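PDB 7LCE: D-glucosaminate-6-phosphate ammonia lyase from Salmonella typhimurium, which belongs to the selenocysteine synthase-like family of the PLP-dependent aminotransferase clan, whose members share a large domain built on a seven-stranded mixed sheet. Local coordinates for residues V107-H112 with G168-D173. Numbering follows the deposited sequence.
Sequences VMLRGH and GMLSID
L109 packs against M169 and L170 where two connections meet at the C-terminal end of strand 105-109, in the seven-stranded mixed sheet of a PLP-dependent aminotransferase-type large domain: the 3-10 turn that ends this strand, and the loop leading into helix 172-181. The contact is buried and small, 204 Å² summed over both sides, and the side-chain contacts across it are apolar or sulfur-aromatic.

Among the aliphatic groups, L109 and M169 bury equal areas, and L109 reaches both residues of the loop. Its CD1 serves both partners: it lies 3.7 Å from M169 CB, the two side chains running past each other in opposite directions, and it also sits against the backbone N of L170. CD2 of L109 approaches L170 CD1 at 4.0 Å. V134 and A140 also touch L109, and L145 of helix 142-147 touches L170.

The aromatic component is H112. L109 CD1 lies over one face of its ring, 3.5 Å above the plane and displaced toward the rim; Y158 adds an edge-to-face partner. M169 SD is 5.3 Å from the ring centroid and 45° off the normal, an oblique sulfur-aromatic approach. The turn carrying the ring is closed by the 2.9 Å hydrogen bond from H112 N to L109 O.

On the polar side, R110 leads away from the loop, forming salt bridges with E133 and with E133 of a second subunit. In M169 the bend at chi2 (-65°) places SD against the backbone of the turn, 3.7 Å from G111 CA.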
loop_
_atom_site.group_PDB
_atom_site.type_symbol
_atom_site.label_atom_id
_atom_site.label_comp_id
_atom_site.label_asym_id
_atom_site.label_seq_id
_atom_site.Cartn_x
_atom_site.Cartn_y
_atom_site.Cartn_z
ATOM N N VAL A 107 9.106 -4.691 25.661
ATOM C CA VAL A 107 7.950 -4.455 26.517
ATOM C C VAL A 107 8.434 -3.951 27.869
ATOM O O VAL A 107 9.232 -4.616 28.541
ATOM C CB VAL A 107 7.107 -5.729 26.672
ATOM C CG1 VAL A 107 6.061 -5.533 27.747
ATOM C CG2 VAL A 107 6.456 -6.090 25.345
ATOM N N MET A 108 7.939 -2.785 28.279
ATOM C CA MET A 108 8.318 -2.197 29.553
ATOM C C MET A 108 7.133 -1.441 30.129
ATOM O O MET A 108 6.162 -1.139 29.428
ATOM C CB MET A 108 9.527 -1.270 29.404
ATOM C CG MET A 108 9.268 -0.070 28.522
ATOM S SD MET A 108 10.715 0.989 28.372
ATOM C CE MET A 108 10.895 1.586 30.050
ATOM N N LEU A 109 7.219 -1.145 31.423
ATOM C CA LEU A 109 6.178 -0.369 32.085
ATOM C C LEU A 109 6.230 1.085 31.636
ATOM O O LEU A 109 7.308 1.665 31.482
ATOM C CB LEU A 109 6.347 -0.438 33.602
ATOM C CG LEU A 109 6.231 -1.795 34.291
ATOM C CD1 LEU A 109 6.422 -1.628 35.789
ATOM C CD2 LEU A 109 4.890 -2.441 33.986
ATOM N N ARG A 110 5.050 1.677 31.427
ATOM C CA ARG A 110 4.996 3.105 31.127
ATOM C C ARG A 110 5.580 3.923 32.271
ATOM O O ARG A 110 6.243 4.942 32.045
ATOM C CB ARG A 110 3.556 3.531 30.837
ATOM C CG ARG A 110 3.369 5.039 30.735
ATOM C CD ARG A 110 1.987 5.410 30.224
ATOM N NE ARG A 110 1.917 5.354 28.769
ATOM C CZ ARG A 110 1.379 4.354 28.085
ATOM N NH1 ARG A 110 0.835 3.314 28.692
ATOM N NH2 ARG A 110 1.386 4.401 26.756
ATOM N N GLY A 111 5.365 3.480 33.509
ATOM C CA GLY A 111 5.967 4.143 34.648
ATOM C C GLY A 111 7.478 4.057 34.696
ATOM O O GLY A 111 8.094 4.759 35.504
ATOM N N HIS A 112 8.086 3.212 33.864
ATOM C CA HIS A 112 9.535 3.083 33.808
ATOM C C HIS A 112 10.166 3.820 32.637
ATOM O O HIS A 112 11.397 3.862 32.545
ATOM C CB HIS A 112 9.929 1.605 33.748
ATOM C CG HIS A 112 9.731 0.880 35.040
ATOM N ND1 HIS A 112 10.134 -0.424 35.233
ATOM C CD2 HIS A 112 9.175 1.278 36.207
ATOM C CE1 HIS A 112 9.836 -0.796 36.464
ATOM N NE2 HIS A 112 9.252 0.218 37.076
ATOM N N GLY A 168 2.428 1.397 42.518
ATOM C CA GLY A 168 1.514 1.060 41.449
ATOM C C GLY A 168 2.113 0.251 40.322
ATOM O O GLY A 168 1.373 -0.163 39.419
ATOM N N MET A 169 3.417 0.003 40.347
ATOM C CA MET A 169 4.101 -0.729 39.294
ATOM C C MET A 169 4.257 -2.194 39.680
ATOM O O MET A 169 4.138 -2.572 40.848
ATOM C CB MET A 169 5.471 -0.109 39.006
ATOM C CG MET A 169 5.410 1.349 38.580
ATOM S SD MET A 169 4.571 1.604 37.005
ATOM C CE MET A 169 2.993 2.249 37.556
ATOM N N LEU A 170 4.525 -3.021 38.673
ATOM C CA LEU A 170 4.721 -4.444 38.893
ATOM C C LEU A 170 6.074 -4.704 39.549
ATOM O O LEU A 170 7.006 -3.900 39.464
ATOM C CB LEU A 170 4.620 -5.206 37.573
ATOM C CG LEU A 170 3.259 -5.159 36.881
ATOM C CD1 LEU A 170 3.341 -5.765 35.491
ATOM C CD2 LEU A 170 2.224 -5.886 37.719
ATOM N N SER A 171 6.173 -5.853 40.210
ATOM C CA SER A 171 7.408 -6.238 40.870
ATOM C C SER A 171 8.358 -6.904 39.883
ATOM O O SER A 171 7.968 -7.332 38.794
ATOM C CB SER A 171 7.121 -7.185 42.032
ATOM O OG SER A 171 6.613 -8.418 41.554
ATOM N N ILE A 172 9.631 -6.989 40.282
ATOM C CA ILE A 172 10.622 -7.677 39.458
ATOM C C ILE A 172 10.255 -9.145 39.295
ATOM O O ILE A 172 10.563 -9.760 38.267
ATOM C CB ILE A 172 12.031 -7.502 40.060
ATOM C CG1 ILE A 172 13.078 -8.228 39.212
ATOM C CG2 ILE A 172 12.065 -7.982 41.506
ATOM C CD1 ILE A 172 13.175 -7.716 37.791
ATOM N N ASP A 173 9.580 -9.726 40.291
ATOM C CA ASP A 173 9.151 -11.117 40.183
ATOM C C ASP A 173 8.150 -11.294 39.049
ATOM O O ASP A 173 8.188 -12.299 38.329
ATOM C CB ASP A 173 8.546 -11.586 41.508
ATOM C CG ASP A 173 9.552 -11.588 42.642
ATOM O OD1 ASP A 173 10.722 -11.959 42.403
ATOM O OD2 ASP A 173 9.173 -11.220 43.774
#